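Local coordinates for protein AGR_L_2016p (Agrobacterium tumefaciens, PDB 2GVH) that probably hydrolyses acyl-CoA thioesters to free fatty acids and coenzyme A, as an acyl-CoA thioesterase built from two hotdog domains, at residues B[52-55]-B[56-59]; B[175-179]-B[180-184]; B[189-192]-B[193-197]. One frame throughout, in Å; residues are numbered along the deposited sequence.

Contact 1: B[52-55]-B[56-59]; sequences LALM and DRVA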
ATOM      1  N   LEU B  52      -5.866   5.974 -13.973  1.00 62.51           N
ATOM      2  CA  LEU B  52      -7.320   6.015 -14.000  1.00 65.36           C
ATOM      3  C   LEU B  52      -7.886   6.162 -12.609  1.00 64.31           C
ATOM      4  O   LEU B  52      -8.679   7.061 -12.362  1.00 67.69           O
ATOM      5  CB  LEU B  52      -7.895   4.782 -14.678  1.00 64.89           C
ATOM      6  CG  LEU B  52      -7.975   5.007 -16.173  1.00 71.00           C
ATOM      7  CD1 LEU B  52      -8.383   3.750 -16.891  1.00 69.49           C
ATOM      8  CD2 LEU B  52      -8.939   6.125 -16.463  1.00 72.22           C
ATOM      9  N   ALA B  53      -7.476   5.279 -11.706  1.00 63.39           N
ATOM     10  CA  ALA B  53      -7.919   5.330 -10.310  1.00 62.98           C
ATOM     11  C   ALA B  53      -7.788   6.724  -9.658  1.00 63.07           C
ATOM     12  O   ALA B  53      -8.680   7.177  -8.959  1.00 66.22           O
ATOM     13  CB  ALA B  53      -7.159   4.257  -9.496  1.00 60.08           C
ATOM     14  N   LEU B  54      -6.684   7.415  -9.931  1.00 63.06           N
ATOM     15  CA  LEU B  54      -6.410   8.712  -9.340  1.00 62.30           C
ATOM     16  C   LEU B  54      -7.309   9.742  -9.921  1.00 63.91           C
ATOM     17  O   LEU B  54      -7.781  10.621  -9.191  1.00 66.00           O
ATOM     18  CB  LEU B  54      -4.956   9.144  -9.508  1.00 61.58           C
ATOM     19  CG  LEU B  54      -3.914   8.434  -8.658  1.00 63.21           C
ATOM     20  CD1 LEU B  54      -2.591   9.179  -8.585  1.00 59.17           C
ATOM     21  CD2 LEU B  54      -4.412   8.278  -7.300  1.00 67.69           C
HETATM   22  N   MSE B  55      -7.576   9.640 -11.213  1.00 64.24           N
HETATM   23  CA  MSE B  55      -8.575  10.515 -11.811  1.00 63.89           C
HETATM   24  C   MSE B  55      -9.930  10.342 -11.117  1.00 62.54           C
HETATM   25  O   MSE B  55     -10.620  11.312 -10.833  1.00 62.38           O
HETATM   26  CB  MSE B  55      -8.700  10.250 -13.291  1.00 64.82           C
HETATM   27  CG  MSE B  55      -7.441  10.564 -14.079  1.00 70.97           C
HETATM   28 SE   MSE B  55      -7.600  10.157 -16.021  1.00 77.84          SE
HETATM   29  CE  MSE B  55      -8.582  11.717 -16.518  1.00 71.70           C
ATOM     30  N   ASP B  56     -10.313   9.105 -10.817  1.00 60.74           N
ATOM     31  CA  ASP B  56     -11.572   8.921 -10.154  1.00 61.06           C
ATOM     32  C   ASP B  56     -11.480   9.427  -8.726  1.00 61.36           C
ATOM     33  O   ASP B  56     -12.407  10.081  -8.246  1.00 59.57           O
ATOM     34  CB  ASP B  56     -12.037   7.479 -10.281  1.00 62.56           C
ATOM     35  CG  ASP B  56     -13.155   7.124  -9.323  1.00 71.51           C
ATOM     36  OD1 ASP B  56     -14.336   7.300  -9.684  1.00 76.07           O
ATOM     37  OD2 ASP B  56     -12.831   6.622  -8.212  1.00 73.83           O
ATOM     38  N   ARG B  57     -10.359   9.132  -8.035  1.00 62.41           N
ATOM     39  CA  ARG B  57     -10.250   9.616  -6.626  1.00 62.66           C
ATOM     40  C   ARG B  57     -10.479  11.141  -6.509  1.00 64.21           C
ATOM     41  O   ARG B  57     -11.258  11.607  -5.668  1.00 69.07           O
ATOM     42  CB  ARG B  57      -8.948   9.203  -5.976  1.00 62.43           C
ATOM     43  CG  ARG B  57      -9.008   9.116  -4.425  1.00 66.02           C
ATOM     44  CD  ARG B  57      -7.606   8.958  -3.797  1.00 64.58           C
ATOM     45  NE  ARG B  57      -6.998   7.750  -4.283  1.00 74.64           N
ATOM     46  CZ  ARG B  57      -5.695   7.552  -4.434  1.00 77.91           C
ATOM     47  NH1 ARG B  57      -4.807   8.489  -4.135  1.00 67.15           N
ATOM     48  NH2 ARG B  57      -5.277   6.389  -4.903  1.00 84.81           N
ATOM     49  N   VAL B  58      -9.852  11.927  -7.369  1.00 61.01           N
ATOM     50  CA  VAL B  58      -9.972  13.366  -7.207  1.00 58.69           C
ATOM     51  C   VAL B  58     -11.355  13.840  -7.659  1.00 59.71           C
ATOM     52  O   VAL B  58     -11.867  14.869  -7.201  1.00 60.84           O
ATOM     53  CB  VAL B  58      -8.832  14.104  -7.922  1.00 59.31           C
ATOM     54  CG1 VAL B  58      -8.700  13.635  -9.393  1.00 55.31           C
ATOM     55  CG2 VAL B  58      -8.990  15.602  -7.798  1.00 58.36           C
ATOM     56  N   ALA B  59     -11.967  13.075  -8.547  1.00 58.54           N
ATOM     57  CA  ALA B  59     -13.335  13.312  -8.925  1.00 59.15           C
ATOM     58  C   ALA B  59     -14.231  13.155  -7.721  1.00 60.04           C
ATOM     59  O   ALA B  59     -15.043  14.046  -7.410  1.00 61.09           O
ATOM     60  CB  ALA B  59     -13.738  12.376  -9.984  1.00 60.78           C
TER
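Four successive backbone bonds, from D56 N to L52 O, R57 N to A53 O, V58 N to L54 O and A59 N to M55 O, carry helix 49-67 through residues 52-59 as regular alpha helix. This is the central helix of a hotdog fold, the "sausage" held in a curled antiparallel sheet, and its residues sort by the face they occupy. L54, M55 and V58 are apolar because they look into the sheet: L54 and V58 rest on L31, while M55, a selenomethionine, lies on F93 and F129. V58 stands four residues beyond L54, so both fall on one stripe, and V58 CG1 tucks against the backbone oxygens of the preceding turn, 3.2 Å from L54 O and 3.3 Å from M55 O. L52 and A53 meet the second subunit, on I183 and G180 of that subunit, a small residue suiting A53, while D56 lies between that subunit and its own sheet. D56 N closes on L52 O at 3.0 Å; the D56 carboxylate bonds through OD1 to T73 OG1 and, weakly, through OD2 to G180 N of the second subunit. R57 leaves the helix with CG anti to its backbone N (chi1 -155°) and bends at chi3 (-60°), bringing its end back alongside L54. The two side chains point the same way, the L54 CD2 methyl lying over one face of the guanidinium, while R57 NH1 reaches on to a salt bridge with E164 OE2.

Contact 2: B[175-179]-B[180-184]; sequences GRMFG and GEAIA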
ATOM      1  N   GLY B 175      -8.274   5.301  14.925  1.00 71.94           N
ATOM      2  CA  GLY B 175      -8.774   6.052  13.746  1.00 70.44           C
ATOM      3  C   GLY B 175      -8.041   7.365  13.448  1.00 70.22           C
ATOM      4  O   GLY B 175      -8.585   8.260  12.793  1.00 71.16           O
ATOM      5  N   ARG B 176      -6.799   7.481  13.917  1.00 69.85           N
ATOM      6  CA  ARG B 176      -6.086   8.747  13.842  1.00 68.04           C
ATOM      7  C   ARG B 176      -4.920   8.561  12.918  1.00 67.40           C
ATOM      8  O   ARG B 176      -4.192   7.556  13.033  1.00 68.23           O
ATOM      9  CB  ARG B 176      -5.551   9.153  15.220  1.00 66.95           C
ATOM     10  CG  ARG B 176      -6.607   9.573  16.194  1.00 70.62           C
ATOM     11  CD  ARG B 176      -6.002  10.293  17.410  1.00 69.54           C
ATOM     12  NE  ARG B 176      -6.940  10.379  18.530  1.00 74.16           N
ATOM     13  CZ  ARG B 176      -6.908   9.580  19.596  1.00 76.19           C
ATOM     14  NH1 ARG B 176      -5.964   8.631  19.704  1.00 75.22           N
ATOM     15  NH2 ARG B 176      -7.806   9.739  20.566  1.00 73.94           N
HETATM   16  N   MSE B 177      -4.724   9.506  12.004  1.00 64.28           N
HETATM   17  CA  MSE B 177      -3.586   9.423  11.101  1.00 63.31           C
HETATM   18  C   MSE B 177      -2.298   9.519  11.927  1.00 64.60           C
HETATM   19  O   MSE B 177      -2.229  10.351  12.849  1.00 67.22           O
HETATM   20  CB  MSE B 177      -3.633  10.569  10.118  1.00 61.23           C
HETATM   21  CG  MSE B 177      -2.578  10.534   9.063  1.00 65.33           C
HETATM   22 SE   MSE B 177      -2.819  12.031   7.854  1.00 74.72          SE
HETATM   23  CE  MSE B 177      -1.846  11.228   6.309  1.00 69.69           C
ATOM     24  N   PHE B 178      -1.317   8.659  11.655  1.00 62.14           N
ATOM     25  CA  PHE B 178      -0.010   8.807  12.266  1.00 62.60           C
ATOM     26  C   PHE B 178       0.541  10.129  11.814  1.00 63.77           C
ATOM     27  O   PHE B 178       0.449  10.465  10.621  1.00 65.78           O
ATOM     28  CB  PHE B 178       0.966   7.713  11.799  1.00 60.89           C
ATOM     29  CG  PHE B 178       0.562   6.342  12.222  1.00 60.93           C
ATOM     30  CD1 PHE B 178       0.733   5.930  13.550  1.00 59.56           C
ATOM     31  CD2 PHE B 178      -0.002   5.451  11.313  1.00 58.51           C
ATOM     32  CE1 PHE B 178       0.317   4.651  13.953  1.00 63.92           C
ATOM     33  CE2 PHE B 178      -0.418   4.175  11.715  1.00 62.22           C
ATOM     34  CZ  PHE B 178      -0.250   3.767  13.034  1.00 57.34           C
ATOM     35  N   GLY B 179       1.150  10.861  12.740  1.00 60.14           N
ATOM     36  CA  GLY B 179       1.670  12.193  12.438  1.00 59.89           C
ATOM     37  C   GLY B 179       2.822  12.015  11.465  1.00 64.57           C
ATOM     38  O   GLY B 179       3.108  12.909  10.629  1.00 66.58           O
ATOM     39  N   GLY B 180       3.515  10.880  11.553  1.00 61.50           N
ATOM     40  CA  GLY B 180       4.575  10.666  10.613  1.00 63.68           C
ATOM     41  C   GLY B 180       4.022  10.621   9.208  1.00 64.91           C
ATOM     42  O   GLY B 180       4.701  10.944   8.223  1.00 67.08           O
ATOM     43  N   GLU B 181       2.765  10.243   9.095  1.00 64.20           N
ATOM     44  CA  GLU B 181       2.230  10.055   7.777  1.00 64.02           C
ATOM     45  C   GLU B 181       1.710  11.400   7.266  1.00 61.57           C
ATOM     46  O   GLU B 181       1.723  11.674   6.099  1.00 63.12           O
ATOM     47  CB  GLU B 181       1.204   8.929   7.802  1.00 62.29           C
ATOM     48  CG  GLU B 181       1.079   8.258   6.498  1.00 72.56           C
ATOM     49  CD  GLU B 181       1.930   7.051   6.429  1.00 78.63           C
ATOM     50  OE1 GLU B 181       2.119   6.431   7.481  1.00 78.90           O
ATOM     51  OE2 GLU B 181       2.425   6.721   5.340  1.00 86.71           O
ATOM     52  N   ALA B 182       1.321  12.260   8.183  1.00 61.96           N
ATOM     53  CA  ALA B 182       1.006  13.622   7.859  1.00 60.58           C
ATOM     54  C   ALA B 182       2.253  14.383   7.488  1.00 61.52           C
ATOM     55  O   ALA B 182       2.222  15.281   6.622  1.00 60.86           O
ATOM     56  CB  ALA B 182       0.326  14.269   9.017  1.00 60.53           C
ATOM     57  N   ILE B 183       3.372  14.044   8.142  1.00 62.57           N
ATOM     58  CA  ILE B 183       4.606  14.743   7.881  1.00 62.64           C
ATOM     59  C   ILE B 183       5.011  14.406   6.458  1.00 64.45           C
ATOM     60  O   ILE B 183       5.410  15.289   5.697  1.00 67.83           O
ATOM     61  CB  ILE B 183       5.692  14.356   8.886  1.00 65.29           C
ATOM     62  CG1 ILE B 183       5.537  15.142  10.187  1.00 65.72           C
ATOM     63  CG2 ILE B 183       7.144  14.631   8.359  1.00 61.28           C
ATOM     64  CD1 ILE B 183       6.276  14.468  11.338  1.00 64.41           C
ATOM     65  N   ALA B 184       4.860  13.141   6.086  1.00 64.10           N
ATOM     66  CA  ALA B 184       5.356  12.673   4.781  1.00 64.54           C
ATOM     67  C   ALA B 184       4.561  13.363   3.674  1.00 63.87           C
ATOM     68  O   ALA B 184       5.099  13.760   2.670  1.00 64.99           O
ATOM     69  CB  ALA B 184       5.258  11.177   4.666  1.00 63.46           C
TER
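F178 O takes two bonds from the first turn of helix 179-198: E181 N at 2.8 Å, coming from above the carbonyl plane, and A182 N at 3.2 Å, lying in that plane. F178 is the N-cap residue, and its carbonyl accepts the first bonds of the helix; G179 O continues the pattern by accepting I183 N at 2.7 Å. Beside this turn lies M177, a selenomethionine whose CG is anti to its backbone N (chi1 -175°) and whose chain runs extended from there. That long, flexible, apolar arm suits the place: SE rests 4.0 Å from the small A182 CB, and CE reaches 3.6 Å from E181 O. Further out, M177 bonds through its backbone to I216, in the connection between strands 202-211 and 220-231, and F178 to Q170 earlier in the same loop. The F178 ring meets F60 of another subunit edge-to-face, and I183 packs on L52 there. G180, having no side chain, lets the helix start lie close to that subunit, whose D56 OD2 makes a weak bond with G180 N. This amide, at the N-terminal end of the helix, thus meets a neighbouring carboxylate where the helix end would probably favour a negative group.

Contact 3: B[189-192]-B[193-197]; sequences AAFV and AASRY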
ATOM      1  N   ALA B 189       4.523  17.559  -0.559  1.00 59.08           N
ATOM      2  CA  ALA B 189       4.211  18.915  -1.051  1.00 60.95           C
ATOM      3  C   ALA B 189       5.462  19.808  -1.152  1.00 61.20           C
ATOM      4  O   ALA B 189       5.611  20.576  -2.083  1.00 62.74           O
ATOM      5  CB  ALA B 189       3.102  19.584  -0.214  1.00 59.74           C
ATOM      6  N   ALA B 190       6.398  19.666  -0.231  1.00 60.31           N
ATOM      7  CA  ALA B 190       7.638  20.436  -0.292  1.00 61.49           C
ATOM      8  C   ALA B 190       8.486  20.017  -1.503  1.00 63.39           C
ATOM      9  O   ALA B 190       9.116  20.837  -2.165  1.00 64.53           O
ATOM     10  CB  ALA B 190       8.429  20.231   0.958  1.00 61.83           C
ATOM     11  N   PHE B 191       8.506  18.726  -1.797  1.00 61.75           N
ATOM     12  CA  PHE B 191       9.202  18.262  -2.976  1.00 60.94           C
ATOM     13  C   PHE B 191       8.592  18.854  -4.236  1.00 63.82           C
ATOM     14  O   PHE B 191       9.294  19.316  -5.100  1.00 64.37           O
ATOM     15  CB  PHE B 191       9.156  16.745  -3.040  1.00 60.92           C
ATOM     16  CG  PHE B 191       9.721  16.210  -4.292  1.00 64.98           C
ATOM     17  CD1 PHE B 191       8.984  16.261  -5.479  1.00 60.01           C
ATOM     18  CD2 PHE B 191      11.005  15.719  -4.327  1.00 59.25           C
ATOM     19  CE1 PHE B 191       9.511  15.811  -6.672  1.00 59.09           C
ATOM     20  CE2 PHE B 191      11.531  15.250  -5.517  1.00 68.50           C
ATOM     21  CZ  PHE B 191      10.789  15.299  -6.690  1.00 68.53           C
ATOM     22  N   VAL B 192       7.264  18.864  -4.324  1.00 66.43           N
ATOM     23  CA  VAL B 192       6.577  19.401  -5.485  1.00 65.48           C
ATOM     24  C   VAL B 192       6.945  20.874  -5.700  1.00 65.99           C
ATOM     25  O   VAL B 192       7.536  21.208  -6.716  1.00 69.19           O
ATOM     26  CB  VAL B 192       5.038  19.208  -5.354  1.00 68.38           C
ATOM     27  CG1 VAL B 192       4.235  20.120  -6.344  1.00 60.09           C
ATOM     28  CG2 VAL B 192       4.669  17.740  -5.505  1.00 67.84           C
ATOM     29  N   ALA B 193       6.620  21.746  -4.753  1.00 63.65           N
ATOM     30  CA  ALA B 193       6.975  23.181  -4.832  1.00 60.20           C
ATOM     31  C   ALA B 193       8.443  23.490  -5.117  1.00 61.88           C
ATOM     32  O   ALA B 193       8.734  24.276  -6.019  1.00 62.69           O
ATOM     33  CB  ALA B 193       6.551  23.914  -3.564  1.00 58.11           C
ATOM     34  N   ALA B 194       9.369  22.910  -4.351  1.00 61.90           N
ATOM     35  CA  ALA B 194      10.821  23.022  -4.670  1.00 62.85           C
ATOM     36  C   ALA B 194      11.152  22.678  -6.104  1.00 62.59           C
ATOM     37  O   ALA B 194      11.782  23.454  -6.812  1.00 63.08           O
ATOM     38  CB  ALA B 194      11.691  22.114  -3.739  1.00 62.84           C
ATOM     39  N   SER B 195      10.704  21.507  -6.528  1.00 62.57           N
ATOM     40  CA  SER B 195      11.123  20.951  -7.819  1.00 61.89           C
ATOM     41  C   SER B 195      10.559  21.755  -8.945  1.00 61.55           C
ATOM     42  O   SER B 195      11.239  22.049  -9.913  1.00 61.32           O
ATOM     43  CB  SER B 195      10.684  19.501  -7.948  1.00 60.85           C
ATOM     44  OG  SER B 195      10.949  19.054  -9.249  1.00 57.49           O
ATOM     45  N   ARG B 196       9.300  22.117  -8.808  1.00 63.75           N
ATOM     46  CA  ARG B 196       8.670  23.066  -9.748  1.00 65.50           C
ATOM     47  C   ARG B 196       9.460  24.346  -9.853  1.00 64.96           C
ATOM     48  O   ARG B 196       9.687  24.824 -10.943  1.00 66.32           O
ATOM     49  CB  ARG B 196       7.205  23.350  -9.380  1.00 64.09           C
ATOM     50  CG  ARG B 196       6.273  22.225  -9.829  1.00 63.37           C
ATOM     51  CD  ARG B 196       4.843  22.507  -9.467  1.00 62.11           C
ATOM     52  NE  ARG B 196       3.893  21.539 -10.016  1.00 65.27           N
ATOM     53  CZ  ARG B 196       2.589  21.559  -9.746  1.00 71.11           C
ATOM     54  NH1 ARG B 196       2.083  22.481  -8.931  1.00 65.97           N
ATOM     55  NH2 ARG B 196       1.773  20.670 -10.291  1.00 61.75           N
ATOM     56  N   TYR B 197       9.931  24.868  -8.726  1.00 66.22           N
ATOM     57  CA  TYR B 197      10.679  26.131  -8.720  1.00 67.04           C
ATOM     58  C   TYR B 197      11.987  26.029  -9.482  1.00 65.55           C
ATOM     59  O   TYR B 197      12.295  26.872 -10.289  1.00 63.37           O
ATOM     60  CB  TYR B 197      10.970  26.569  -7.288  1.00 68.19           C
ATOM     61  CG  TYR B 197      11.575  27.934  -7.199  1.00 72.99           C
ATOM     62  CD1 TYR B 197      10.766  29.068  -7.167  1.00 76.83           C
ATOM     63  CD2 TYR B 197      12.956  28.107  -7.177  1.00 70.99           C
ATOM     64  CE1 TYR B 197      11.317  30.342  -7.102  1.00 75.55           C
ATOM     65  CE2 TYR B 197      13.516  29.389  -7.116  1.00 74.42           C
ATOM     66  CZ  TYR B 197      12.682  30.496  -7.076  1.00 74.44           C
ATOM     67  OH  TYR B 197      13.200  31.770  -7.014  1.00 75.35           O
TER
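R196 runs back along V192, one turn earlier in helix 179-198, and its backbone N bonds V192 O at 2.9 Å in a nearly straight bond (171° at the hydrogen). R196 CB sits 3.4 Å from V192 O, and CG stays by the same oxygen. From CD onward the partner is a methyl: V192 CG1 is 4.0 Å from R196 CD, and also touches NE and CZ. With CG anti to the carbonyl carbon (chi1 -79°) and the chain extended as far as NE, the guanidinium spreads flat beneath that methyl, which lies 3.8 Å above its plane and toward the rim. Arginine suits this place because it is long: NH2 extends to a salt bridge with E92 OE1 on strand 89-100, so this charge links helix 179-198 to the sheet of the first hotdog domain. On the sides facing its own sheet this helix is built of small or apolar residues, A189 and V192 lying on M162, and A190 and A194 on I238. F191, on V202, carries S195 over one face of its ring, S195 CB being 4.1 Å from F191 CE1. S195 OG bonds K200 O just past the helix end.

Overall arrangement
Contacts 2 and 3 share helix 179-198, the first at its start and the second towards its end, about 20 Å apart between centres; contact 1 belongs to the matching helix 49-67 of the other hotdog domain, its centre about 22 Å from each. All three are largely buried, but in different ways. Contact 3 is touched by no other chain, and its alanines meet its own sheet. Contact 1 turns one side to its sheet and another to the second subunit, while contact 2 combines a loop and a helix start at a subunit boundary. Contact 2 rests mainly on backbone bonds at the helix start, with M177 packed beside them, whereas contacts 1 and 3 each lay an aliphatic methyl over an arginine committed to a glutamate of the other domain's sheet.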